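PDB 4QMK: type III secretion system effector protein ExoU from Pseudomonas fluorescens, which is probably a patatin-like phospholipase injected into host cells, where binding to phosphatidylinositol 4,5-bisphosphate brings such enzymes to the plasma membrane. Local coordinates for residues G55-V60 against N442-A447; K77-P82 against L125-D130; L88-K93 against T421-L426; P210-I215 against S234-A239; I487-Q492 against T500-S505. One frame throughout, in Å; residues are numbered along the deposited sequence.

Interaction 1. Residues G55-V60 against N442-A447; sequences GRVEVV and NDAVMA
Val57 and Val59 both hold CG1 anti to the backbone N (chi1 163° and 180°), yet they offer different methyls to Ala444: Val57 reaches it with CG1, Val59 with CG2, the branch anti to its own carbonyl carbon. The setting is a helix packed on the face of an antiparallel sheet. Strand 57-61 runs between strands 47-51 and 434-438 in this four-stranded sheet, and helix 441-446 leaves the edge strand 434-438 and folds back over the same face. Val57 and Val59, two residues apart, point toward the helix, while Glu58 between them faces away and forms a salt bridge with Arg435. The contact is small, about 80 Å² in all, and wholly apolar. Backbone approach is closest between Val57 CA and Ala444 CA, 7.3 Å apart, a gap filled by Ala444 CB from one side and the valine methyls from the other. Phe438, on strand 434-438, touches both Val59 and Ala444 and extends the buried layer beyond them. The far side of the helix leans on helix 464-491, with Met446 against Phe472. Ala444 CB points roughly at Val57 CG1, 4.1 Å away, and takes Val59 CG2 more from the flank at 3.9 Å; with 4.4 Å between Val57 CG1 and Val59 CG2, the three methyls form a nearly even triangle.

Interaction 2. Residues K77-P82 against L125-D130; sequences KGIAFP and LSNNLD
Ile79 and Asn127 cross at about a right angle, the isoleucine touching with the very end of its chain. Its CD1 comes to 3.6 Å from Asn127 OD1, roughly ahead of that oxygen, and to 3.7 Å from the backbone Ser126 O, so one methyl lies against two carbonyl oxygens near the end of helix 119-127. Setting CG1 anti to the backbone N (chi1 -180°) is what carries the branch across, since the CB of Ile79 does not itself point at the helix. Pro82 meets Ser126 with its ring: CG packs 3.7 Å from Ser126 CB, with Ser126 OG scarcely farther. Both polar ends are satisfied elsewhere. Ser126 OG turns back along its own helix to bond Phe122 O, and Asn127 OD1 is bonded by Gln415 NE2, which also serves Ile79 O and thereby ties the two sides together. A bound beta-mercaptoethanol about 4 Å from the Ser126 side chain probably comes from the crystallisation liquor. In patatin-like enzymes the glycine-rich turn following the first strand of the domain, here 68-72, typically forms the oxyanion hole; segment 77-82 takes in the end of that turn and enters helix 81-90. Helix 408-431 packs against Ile79 and Pro82, helix 119-127 lies across from them, and strand 332-337 supports Ala80 and Phe81 from the central sheet.

Interaction 3. Residues L88-K93 against T421-L426; sequences LEEADK and TVSGHL
Where helix 81-90 ends it passes beside the middle of helix 408-431, Leu88 CA and Ser423 CA being closest at 7.5 Å. The end is a Schellman motif: Asp92, at positive phi, is its C-prime residue, with Lys93 N bonded to Leu88 O (2.8 Å) and Asp92 N to Glu89 O. That reversal turns Lys93 toward helix 408-431, at the edge of a patatin-like fold. In the buried part, Leu88 and Leu426 cross at about a right angle and touch through single methyls, Leu88 CD2 to Leu426 CD1 at 3.9 Å; Leu333 of the central sheet packs on Leu88 as well. Toward solvent, an extended Glu90 brings OE2 to 3.5 Å from Ser423 OG, but its firmer partner is Arg419, which forms a salt bridge with OE1. Lys93 slides past Leu426 in the opposite direction, and its ammonium group, salt-bridged to Glu430, sits 4.1 Å from Leu426 CB. A water bridges the Lys93 side chain to the backbone of Leu426: it accepts from Lys93 NZ at 3.1 Å and donates to Leu426 O at 2.7 Å.

Interaction 4. Residues P210-I215 against S234-A239; sequences PEVTAI and SRHIPA
Glu211 holds two neighbours on the other helix with its carboxylate. OE2 forms a salt bridge with Arg235, NH1 lying 2.8 Å away; the oxygen sits in the plane of the guanidinium, whereas NH1 approaches from above the carboxylate plane, 41° out of it. The same Arg235 NH1 also lies 3.2 Å from Glu211 OE1. OE1 accepts from His236 NE2 at 3.2 Å, with the nitrogen nearly in line with the C-O bond and an N-H...O angle of 151°. The carboxylate and imidazole planes are strongly inclined, at 68°. Beneath these polar groups Val212 CG1 rests 3.9 Å from His236 CD2, the apolar foot of the contact. In the next shell, Arg235 CB lies over one face of the His236 ring, offset toward its rim, so the two partners of Glu211 also pack on each other. Met203 and Pro209 touch the same histidine, which probably limits how far the ring can swing. Glu231, one turn earlier, makes a weak, long pair with Arg235 NH2. Glu211 belongs to the first turn of helix 210-221; a negative charge there would be expected to suit the helix dipole, as would the positive Arg235 near the end of helix 227-236. The whole is a helical hairpin within the patatin-like domain, the start of one helix bound to the end of the next by a largely exposed His-carboxylate bond and salt bridge.

Interaction 5. Residues I487-Q492 against T500-S505; sequences IAEANQ and TPKLAS
The flat group at this contact is the carboxylate of Glu489, and Lys502 reaches round to one face of it: NZ stands almost directly above the plane, though 4.7 Å from the nearer oxygen, OE2, too far for a salt bridge. The opposite charges probably still attract. Direct touch is made by the methylene behind the carboxylate, Glu489 CG against Lys502 CD at 4.3 Å, at the outer side of the contact. Deeper in, Ile487 and Leu503 meet by their ends, with Ile487 CD1 only 3.4 Å from Leu503 CD1, close for two methyls. Leu503 has CG anti to its backbone N (chi1 -162°), which lays the isobutyl group toward the start of segment 487-492, and its CD1 approaches Ile487 N as well. The arrangement is a helical hairpin: helix 464-491 ends, a short loop turns the chain, and helix 501-513 starts alongside, in the mainly helical C-terminal part of the toxin. Thr500 is the N-cap of the second helix. With chi1 at 63° its OG1 accepts a weak bond from Leu503 N, 3.3 Å long, while CG2 is left to face the first helix and pack 3.8 Å from Ala490 CB. Leu497 of the connecting loop touches both Ile487 and Ala490, and Leu538 of helix 533-544 closes over Ile487 and Leu503.

In the fold
Interactions 2 and 3 are the closest relatives, their centres about 19 Å apart: both use helix 81-90, and their segments alternate along the chain. Interaction 4 lies about 27 Å from interaction 3, centre to centre, and falls within the sequence span that interaction 3 closes. All three belong to the patatin-like part, where interaction 3 brings helix 408-431, from far along the chain, onto the phospholipase domain. Interaction 1 spans all of these in sequence, joining a strand of the separate four-stranded sheet to the helix after its last strand. Interaction 5 follows in the helical C-terminal part, about 55 Å between centres from interaction 2, on the opposite side of the chain's centre. Helix 464-491 carries interaction 5 and packs against helix 441-446 of interaction 1, through which it connects the small sheet with the C-terminal helices.

Interaction 1. Residues G55-V60 against N442-A447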
# COMPACT_ATOMS: atom_id res chain seq x y z
N GLY A 55 6.35 50.73 25.14
CA GLY A 55 6.99 49.43 25.01
C GLY A 55 6.30 48.63 23.92
O GLY A 55 6.74 47.54 23.59
N ARG A 56 5.21 49.16 23.37
CA ARG A 56 4.52 48.54 22.29
C ARG A 56 5.52 48.43 21.13
O ARG A 56 6.23 49.38 20.82
CB ARG A 56 3.33 49.41 21.83
CG ARG A 56 2.16 49.54 22.80
CD ARG A 56 1.26 48.31 22.79
NE ARG A 56 0.55 48.18 21.51
CZ ARG A 56 0.06 47.04 21.00
NH1 ARG A 56 0.19 45.88 21.64
NH2 ARG A 56 -0.55 47.07 19.82
N VAL A 57 5.54 47.28 20.48
CA VAL A 57 6.38 47.07 19.33
C VAL A 57 5.55 46.78 18.10
O VAL A 57 4.55 46.08 18.15
CB VAL A 57 7.38 45.95 19.61
CG1 VAL A 57 8.00 45.41 18.34
CG2 VAL A 57 8.45 46.48 20.54
N GLU A 58 6.02 47.29 16.98
CA GLU A 58 5.35 47.15 15.70
C GLU A 58 6.32 46.52 14.65
O GLU A 58 7.41 47.02 14.42
CB GLU A 58 4.92 48.55 15.31
CG GLU A 58 4.79 48.87 13.86
CD GLU A 58 4.55 50.36 13.61
OE1 GLU A 58 4.28 51.11 14.58
OE2 GLU A 58 4.58 50.76 12.42
N VAL A 59 5.90 45.43 14.02
CA VAL A 59 6.67 44.77 13.01
C VAL A 59 6.00 44.94 11.66
O VAL A 59 4.85 44.67 11.54
CB VAL A 59 6.75 43.27 13.28
CG1 VAL A 59 7.57 42.58 12.21
CG2 VAL A 59 7.34 43.00 14.67
N VAL A 60 6.75 45.36 10.65
CA VAL A 60 6.20 45.53 9.34
C VAL A 60 6.94 44.63 8.38
O VAL A 60 8.18 44.54 8.40
CB VAL A 60 6.31 46.99 8.90
CG1 VAL A 60 5.71 47.20 7.53
CG2 VAL A 60 5.56 47.89 9.88
N ASN A 442 9.75 41.23 23.15
CA ASN A 442 9.88 39.79 23.33
C ASN A 442 8.78 39.01 22.59
O ASN A 442 9.06 37.99 21.98
CB ASN A 442 9.90 39.44 24.79
CG ASN A 442 10.03 37.97 25.03
OD1 ASN A 442 11.03 37.38 24.69
ND2 ASN A 442 9.01 37.37 25.56
N ASP A 443 7.54 39.48 22.66
CA ASP A 443 6.42 38.82 22.00
C ASP A 443 6.56 38.82 20.47
O ASP A 443 6.18 37.86 19.81
CB ASP A 443 5.10 39.48 22.39
CG ASP A 443 4.70 39.19 23.80
OD1 ASP A 443 4.81 38.03 24.23
OD2 ASP A 443 4.29 40.13 24.50
N ALA A 444 7.12 39.88 19.93
CA ALA A 444 7.42 39.94 18.51
C ALA A 444 8.49 38.89 18.17
O ALA A 444 8.34 38.14 17.21
CB ALA A 444 7.88 41.34 18.13
N VAL A 445 9.53 38.79 19.00
CA VAL A 445 10.57 37.78 18.78
C VAL A 445 10.00 36.39 18.86
O VAL A 445 10.34 35.53 18.05
CB VAL A 445 11.72 37.91 19.77
CG1 VAL A 445 12.59 36.69 19.75
CG2 VAL A 445 12.53 39.15 19.47
N MET A 446 9.05 36.17 19.77
CA MET A 446 8.42 34.84 19.88
C MET A 446 7.61 34.48 18.63
O MET A 446 7.36 33.29 18.36
CB MET A 446 7.48 34.75 21.10
CG MET A 446 8.12 34.96 22.46
SD MET A 446 8.97 33.51 23.16
CE MET A 446 10.47 33.55 22.16
N ALA A 447 7.19 35.50 17.87
CA ALA A 447 6.47 35.23 16.62
C ALA A 447 7.37 34.96 15.40
O ALA A 447 6.88 34.63 14.37
CB ALA A 447 5.57 36.41 16.33

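Interaction 2. Residues K77-P82 against L125-D130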
# COMPACT_ATOMS: atom_id res chain seq x y z
N LYS A 77 -6.26 26.45 -23.11
CA LYS A 77 -5.77 27.67 -22.44
C LYS A 77 -4.41 27.43 -21.74
O LYS A 77 -3.65 28.35 -21.51
CB LYS A 77 -6.81 28.27 -21.48
CG LYS A 77 -7.64 27.28 -20.66
CD LYS A 77 -8.37 28.04 -19.55
CE LYS A 77 -9.54 27.31 -18.90
NZ LYS A 77 -9.14 26.27 -17.91
N GLY A 78 -4.09 26.18 -21.46
CA GLY A 78 -2.82 25.86 -20.90
C GLY A 78 -1.64 26.32 -21.74
O GLY A 78 -0.51 26.31 -21.28
N ILE A 79 -1.90 26.75 -22.97
CA ILE A 79 -0.84 27.11 -23.85
C ILE A 79 -0.25 28.38 -23.36
O ILE A 79 0.85 28.71 -23.73
CB ILE A 79 -1.32 27.21 -25.35
CG1 ILE A 79 -0.18 27.61 -26.30
CG2 ILE A 79 -2.43 28.23 -25.55
CD1 ILE A 79 0.93 26.58 -26.29
N ALA A 80 -0.93 29.09 -22.48
CA ALA A 80 -0.34 30.33 -21.88
C ALA A 80 0.69 30.05 -20.76
O ALA A 80 1.50 30.89 -20.43
CB ALA A 80 -1.44 31.21 -21.32
N PHE A 81 0.64 28.88 -20.16
CA PHE A 81 1.47 28.65 -18.98
C PHE A 81 2.97 28.88 -19.17
O PHE A 81 3.67 29.27 -18.23
CB PHE A 81 1.24 27.22 -18.41
CG PHE A 81 -0.06 27.03 -17.71
CD1 PHE A 81 -0.53 27.97 -16.82
CD2 PHE A 81 -0.75 25.82 -17.83
CE1 PHE A 81 -1.73 27.76 -16.12
CE2 PHE A 81 -1.91 25.59 -17.11
CZ PHE A 81 -2.40 26.56 -16.26
N PRO A 82 3.49 28.58 -20.37
CA PRO A 82 4.93 28.76 -20.53
C PRO A 82 5.42 30.15 -20.17
O PRO A 82 6.47 30.27 -19.53
CB PRO A 82 5.14 28.46 -22.01
CG PRO A 82 4.15 27.38 -22.27
CD PRO A 82 2.92 27.82 -21.50
N LEU A 125 8.09 21.96 -25.23
CA LEU A 125 7.21 20.82 -25.13
C LEU A 125 5.73 21.22 -25.23
O LEU A 125 4.95 20.50 -25.82
CB LEU A 125 7.51 20.09 -23.83
CG LEU A 125 6.77 18.78 -23.47
CD1 LEU A 125 7.53 18.08 -22.36
CD2 LEU A 125 5.34 19.04 -23.03
N SER A 126 5.37 22.37 -24.68
CA SER A 126 3.98 22.82 -24.70
C SER A 126 3.50 23.25 -26.07
O SER A 126 2.31 23.15 -26.39
CB SER A 126 3.77 23.99 -23.72
OG SER A 126 3.87 23.55 -22.39
N ASN A 127 4.41 23.78 -26.86
CA ASN A 127 4.07 24.22 -28.23
C ASN A 127 3.84 23.05 -29.16
O ASN A 127 3.05 23.18 -30.10
CB ASN A 127 5.15 25.13 -28.77
CG ASN A 127 5.22 26.44 -28.03
OD1 ASN A 127 4.20 27.00 -27.66
ND2 ASN A 127 6.43 26.94 -27.83
N ASN A 128 4.47 21.91 -28.86
CA ASN A 128 4.40 20.70 -29.69
C ASN A 128 3.38 19.67 -29.23
O ASN A 128 3.31 18.59 -29.79
CB ASN A 128 5.76 19.99 -29.68
CG ASN A 128 6.89 20.87 -30.17
OD1 ASN A 128 6.66 21.95 -30.72
ND2 ASN A 128 8.12 20.40 -29.99
N LEU A 129 2.58 20.00 -28.24
CA LEU A 129 1.70 19.00 -27.66
C LEU A 129 0.56 18.50 -28.48
O LEU A 129 0.35 17.28 -28.54
CB LEU A 129 1.17 19.40 -26.29
CG LEU A 129 1.92 18.83 -25.09
CD1 LEU A 129 1.08 19.06 -23.84
CD2 LEU A 129 2.20 17.34 -25.25
N ASP A 130 -0.22 19.40 -29.09
CA ASP A 130 -1.37 18.95 -29.88
C ASP A 130 -2.29 18.18 -28.91
O ASP A 130 -2.53 16.97 -29.05
CB ASP A 130 -0.90 18.07 -31.07
CG ASP A 130 -2.05 17.55 -31.92
OD1 ASP A 130 -3.18 18.06 -31.80
OD2 ASP A 130 -1.83 16.61 -32.70

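Interaction 3. Residues L88-K93 against T421-L426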
# COMPACT_ATOMS: atom_id res chain seq x y z
N LEU A 88 8.56 33.31 -13.73
CA LEU A 88 9.09 32.84 -12.44
C LEU A 88 10.61 32.66 -12.43
O LEU A 88 11.28 33.10 -11.50
CB LEU A 88 8.44 31.54 -12.01
CG LEU A 88 7.01 31.70 -11.51
CD1 LEU A 88 6.38 30.33 -11.39
CD2 LEU A 88 6.98 32.41 -10.17
N GLU A 89 11.13 32.06 -13.48
CA GLU A 89 12.55 31.72 -13.56
C GLU A 89 13.38 32.97 -13.75
O GLU A 89 14.34 33.21 -13.02
CB GLU A 89 12.76 30.75 -14.73
CG GLU A 89 13.93 29.80 -14.57
CD GLU A 89 14.08 28.91 -15.79
OE1 GLU A 89 14.43 29.44 -16.87
OE2 GLU A 89 13.86 27.69 -15.66
N GLU A 90 12.98 33.79 -14.72
CA GLU A 90 13.65 35.07 -15.01
C GLU A 90 13.70 36.02 -13.79
O GLU A 90 14.48 36.95 -13.76
CB GLU A 90 12.97 35.71 -16.21
CG GLU A 90 12.76 37.21 -16.16
CD GLU A 90 11.75 37.64 -17.22
OE1 GLU A 90 11.78 37.02 -18.33
OE2 GLU A 90 10.91 38.55 -16.92
N ALA A 91 12.87 35.77 -12.79
CA ALA A 91 12.91 36.53 -11.55
C ALA A 91 13.54 35.71 -10.42
O ALA A 91 13.42 36.09 -9.26
CB ALA A 91 11.50 36.93 -11.18
N ASP A 92 14.23 34.62 -10.76
CA ASP A 92 14.81 33.70 -9.77
C ASP A 92 13.81 33.32 -8.68
O ASP A 92 14.19 33.08 -7.51
CB ASP A 92 16.08 34.29 -9.14
CG ASP A 92 17.32 34.03 -9.96
OD1 ASP A 92 17.29 33.24 -10.94
OD2 ASP A 92 18.37 34.61 -9.61
N LYS A 93 12.53 33.24 -9.04
CA LYS A 93 11.55 32.87 -8.04
C LYS A 93 11.02 31.46 -8.22
O LYS A 93 10.20 31.02 -7.45
CB LYS A 93 10.48 33.97 -7.87
CG LYS A 93 10.99 35.04 -6.90
CD LYS A 93 10.05 36.20 -6.58
CE LYS A 93 10.40 37.47 -7.32
NZ LYS A 93 9.59 38.66 -6.89
N THR A 421 2.14 39.61 -17.35
CA THR A 421 1.15 39.74 -16.34
C THR A 421 1.71 39.22 -15.02
O THR A 421 1.66 39.89 -14.00
CB THR A 421 -0.12 38.97 -16.74
OG1 THR A 421 -0.70 39.58 -17.90
CG2 THR A 421 -1.17 39.03 -15.65
N VAL A 422 2.29 38.05 -15.07
CA VAL A 422 2.86 37.43 -13.93
C VAL A 422 4.05 38.23 -13.36
O VAL A 422 4.14 38.41 -12.12
CB VAL A 422 3.29 36.03 -14.26
CG1 VAL A 422 4.13 35.43 -13.16
CG2 VAL A 422 2.05 35.18 -14.52
N SER A 423 4.94 38.70 -14.25
CA SER A 423 6.03 39.59 -13.82
C SER A 423 5.42 40.78 -13.10
O SER A 423 5.92 41.19 -12.05
CB SER A 423 6.86 40.12 -15.02
OG SER A 423 7.85 39.21 -15.43
N GLY A 424 4.35 41.33 -13.66
CA GLY A 424 3.68 42.49 -13.05
C GLY A 424 3.15 42.11 -11.68
O GLY A 424 3.31 42.84 -10.71
N HIS A 425 2.60 40.92 -11.58
CA HIS A 425 2.04 40.50 -10.37
C HIS A 425 3.15 40.28 -9.31
O HIS A 425 3.02 40.69 -8.18
CB HIS A 425 1.25 39.23 -10.60
CG HIS A 425 0.64 38.69 -9.36
ND1 HIS A 425 1.28 37.76 -8.58
CD2 HIS A 425 -0.52 38.98 -8.74
CE1 HIS A 425 0.52 37.48 -7.53
NE2 HIS A 425 -0.56 38.22 -7.60
N LEU A 426 4.25 39.66 -9.71
CA LEU A 426 5.34 39.36 -8.75
C LEU A 426 5.95 40.62 -8.24
O LEU A 426 6.31 40.69 -7.08
CB LEU A 426 6.39 38.48 -9.42
CG LEU A 426 5.88 37.09 -9.83
CD1 LEU A 426 6.92 36.31 -10.55
CD2 LEU A 426 5.44 36.31 -8.58
O HOH W 1 6.71 38.46 -5.67

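Interaction 4. Residues P210-I215 against S234-A239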
# COMPACT_ATOMS: atom_id res chain seq x y z
N PRO A 210 21.37 7.14 -0.24
CA PRO A 210 20.84 5.91 -0.83
C PRO A 210 19.42 6.12 -1.32
O PRO A 210 19.01 5.55 -2.34
CB PRO A 210 20.89 4.92 0.33
CG PRO A 210 22.03 5.39 1.16
CD PRO A 210 22.10 6.88 1.02
N GLU A 211 18.68 6.95 -0.60
CA GLU A 211 17.32 7.31 -0.94
C GLU A 211 17.14 7.69 -2.41
O GLU A 211 16.24 7.14 -3.10
CB GLU A 211 16.90 8.50 -0.07
CG GLU A 211 15.83 8.23 0.98
CD GLU A 211 15.53 9.42 1.90
OE1 GLU A 211 16.18 10.50 1.80
OE2 GLU A 211 14.61 9.28 2.74
N VAL A 212 18.00 8.60 -2.90
CA VAL A 212 17.85 9.10 -4.25
C VAL A 212 18.39 8.13 -5.29
O VAL A 212 17.74 7.91 -6.33
CB VAL A 212 18.43 10.52 -4.49
CG1 VAL A 212 18.19 11.43 -3.29
CG2 VAL A 212 19.88 10.47 -4.83
N THR A 213 19.53 7.53 -5.01
CA THR A 213 20.13 6.64 -5.98
C THR A 213 19.14 5.48 -6.27
O THR A 213 19.00 5.06 -7.42
CB THR A 213 21.53 6.16 -5.54
OG1 THR A 213 21.43 5.48 -4.29
CG2 THR A 213 22.48 7.36 -5.36
N ALA A 214 18.41 5.03 -5.26
CA ALA A 214 17.41 3.96 -5.45
C ALA A 214 16.24 4.41 -6.34
O ALA A 214 15.69 3.61 -7.08
CB ALA A 214 16.90 3.44 -4.11
N ILE A 215 15.85 5.69 -6.24
CA ILE A 215 14.81 6.22 -7.15
C ILE A 215 15.39 6.18 -8.58
O ILE A 215 14.73 5.77 -9.51
CB ILE A 215 14.42 7.69 -6.87
CG1 ILE A 215 14.04 7.95 -5.41
CG2 ILE A 215 13.29 8.11 -7.78
CD1 ILE A 215 12.94 7.08 -4.88
N SER A 234 12.66 16.15 -3.56
CA SER A 234 12.60 17.61 -3.26
C SER A 234 13.45 18.01 -2.04
O SER A 234 13.95 19.12 -1.97
CB SER A 234 11.15 18.11 -3.07
OG SER A 234 10.58 17.68 -1.83
N ARG A 235 13.63 17.09 -1.10
CA ARG A 235 14.46 17.38 0.07
C ARG A 235 15.92 17.62 -0.29
O ARG A 235 16.61 18.32 0.43
CB ARG A 235 14.44 16.23 1.08
CG ARG A 235 13.09 15.86 1.67
CD ARG A 235 13.33 14.53 2.35
NE ARG A 235 12.14 13.70 2.47
CZ ARG A 235 12.17 12.37 2.55
NH1 ARG A 235 13.33 11.71 2.50
NH2 ARG A 235 11.03 11.69 2.66
N HIS A 236 16.40 17.01 -1.37
CA HIS A 236 17.81 17.08 -1.73
C HIS A 236 18.09 17.84 -3.00
O HIS A 236 19.25 18.14 -3.29
CB HIS A 236 18.41 15.66 -1.87
CG HIS A 236 18.11 14.77 -0.70
ND1 HIS A 236 18.88 14.76 0.44
CD2 HIS A 236 17.10 13.89 -0.48
CE1 HIS A 236 18.36 13.91 1.31
NE2 HIS A 236 17.28 13.37 0.79
N ILE A 237 17.05 18.08 -3.80
CA ILE A 237 17.15 18.74 -5.11
C ILE A 237 16.05 19.80 -5.18
O ILE A 237 14.88 19.48 -5.40
CB ILE A 237 16.98 17.74 -6.27
CG1 ILE A 237 17.91 16.55 -6.06
CG2 ILE A 237 17.28 18.41 -7.61
CD1 ILE A 237 17.79 15.47 -7.11
N PRO A 238 16.43 21.07 -4.98
CA PRO A 238 15.51 22.18 -5.00
C PRO A 238 14.70 22.34 -6.28
O PRO A 238 13.60 22.84 -6.20
CB PRO A 238 16.41 23.39 -4.80
CG PRO A 238 17.63 22.86 -4.15
CD PRO A 238 17.82 21.49 -4.70
N ALA A 239 15.20 21.90 -7.43
CA ALA A 239 14.45 22.04 -8.67
C ALA A 239 13.24 21.07 -8.78
O ALA A 239 12.32 21.33 -9.53
CB ALA A 239 15.37 21.84 -9.87

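Interaction 5. Residues I487-Q492 against T500-S505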
# COMPACT_ATOMS: atom_id res chain seq x y z
N ILE A 487 16.23 11.50 22.67
CA ILE A 487 15.33 10.61 21.96
C ILE A 487 16.17 9.72 21.05
O ILE A 487 15.97 8.52 21.02
CB ILE A 487 14.31 11.35 21.07
CG1 ILE A 487 13.50 12.43 21.82
CG2 ILE A 487 13.36 10.37 20.43
CD1 ILE A 487 12.42 11.89 22.73
N ALA A 488 17.08 10.32 20.26
CA ALA A 488 18.02 9.55 19.42
C ALA A 488 18.78 8.49 20.23
O ALA A 488 18.88 7.36 19.81
CB ALA A 488 19.01 10.47 18.73
N GLU A 489 19.29 8.87 21.41
CA GLU A 489 19.99 7.96 22.33
C GLU A 489 19.13 6.78 22.73
O GLU A 489 19.57 5.66 22.68
CB GLU A 489 20.39 8.68 23.63
CG GLU A 489 21.28 9.93 23.50
CD GLU A 489 22.71 9.63 23.11
OE1 GLU A 489 23.07 8.44 23.10
OE2 GLU A 489 23.47 10.60 22.81
N ALA A 490 17.93 7.03 23.19
CA ALA A 490 17.01 5.96 23.60
C ALA A 490 16.67 5.02 22.44
O ALA A 490 16.42 3.84 22.67
CB ALA A 490 15.72 6.54 24.18
N ASN A 491 16.61 5.56 21.21
CA ASN A 491 16.32 4.74 20.02
C ASN A 491 17.46 3.84 19.58
O ASN A 491 17.24 2.93 18.79
CB ASN A 491 15.86 5.62 18.83
CG ASN A 491 14.41 6.10 18.97
OD1 ASN A 491 13.55 5.40 19.52
ND2 ASN A 491 14.13 7.28 18.45
N GLN A 492 18.67 4.11 20.08
CA GLN A 492 19.83 3.25 19.85
C GLN A 492 19.72 1.95 20.62
O GLN A 492 20.47 1.00 20.32
CB GLN A 492 21.13 3.93 20.26
CG GLN A 492 21.52 5.12 19.42
CD GLN A 492 22.68 5.91 20.03
OE1 GLN A 492 23.45 5.39 20.85
NE2 GLN A 492 22.83 7.15 19.60
N THR A 500 13.65 7.51 29.46
CA THR A 500 14.93 7.17 30.07
C THR A 500 15.34 8.28 31.03
O THR A 500 14.72 9.35 31.04
CB THR A 500 16.01 7.05 28.98
OG1 THR A 500 16.18 8.32 28.35
CG2 THR A 500 15.62 6.03 27.93
N PRO A 501 16.38 8.06 31.85
CA PRO A 501 16.81 9.14 32.75
C PRO A 501 17.26 10.42 32.02
O PRO A 501 16.96 11.54 32.46
CB PRO A 501 17.97 8.53 33.53
CG PRO A 501 18.20 7.17 32.98
CD PRO A 501 16.97 6.77 32.23
N LYS A 502 18.00 10.26 30.93
CA LYS A 502 18.52 11.40 30.18
C LYS A 502 17.37 12.20 29.52
O LYS A 502 17.46 13.41 29.32
CB LYS A 502 19.54 10.91 29.16
CG LYS A 502 20.30 12.01 28.42
CD LYS A 502 21.43 11.46 27.55
CE LYS A 502 22.68 11.13 28.36
NZ LYS A 502 23.64 10.35 27.53
N LEU A 503 16.28 11.51 29.22
CA LEU A 503 15.11 12.16 28.61
C LEU A 503 14.28 12.93 29.66
O LEU A 503 13.84 14.04 29.41
CB LEU A 503 14.23 11.11 27.92
CG LEU A 503 13.25 11.66 26.92
CD1 LEU A 503 14.06 12.07 25.71
CD2 LEU A 503 12.20 10.64 26.53
N ALA A 504 14.04 12.31 30.80
CA ALA A 504 13.43 13.00 31.93
C ALA A 504 14.24 14.24 32.21
O ALA A 504 13.67 15.28 32.53
CB ALA A 504 13.43 12.13 33.18
N SER A 505 15.55 14.15 32.09
CA SER A 505 16.38 15.30 32.42
C SER A 505 16.15 16.42 31.42
O SER A 505 15.93 17.58 31.83
CB SER A 505 17.88 14.93 32.57
OG SER A 505 18.68 16.10 32.58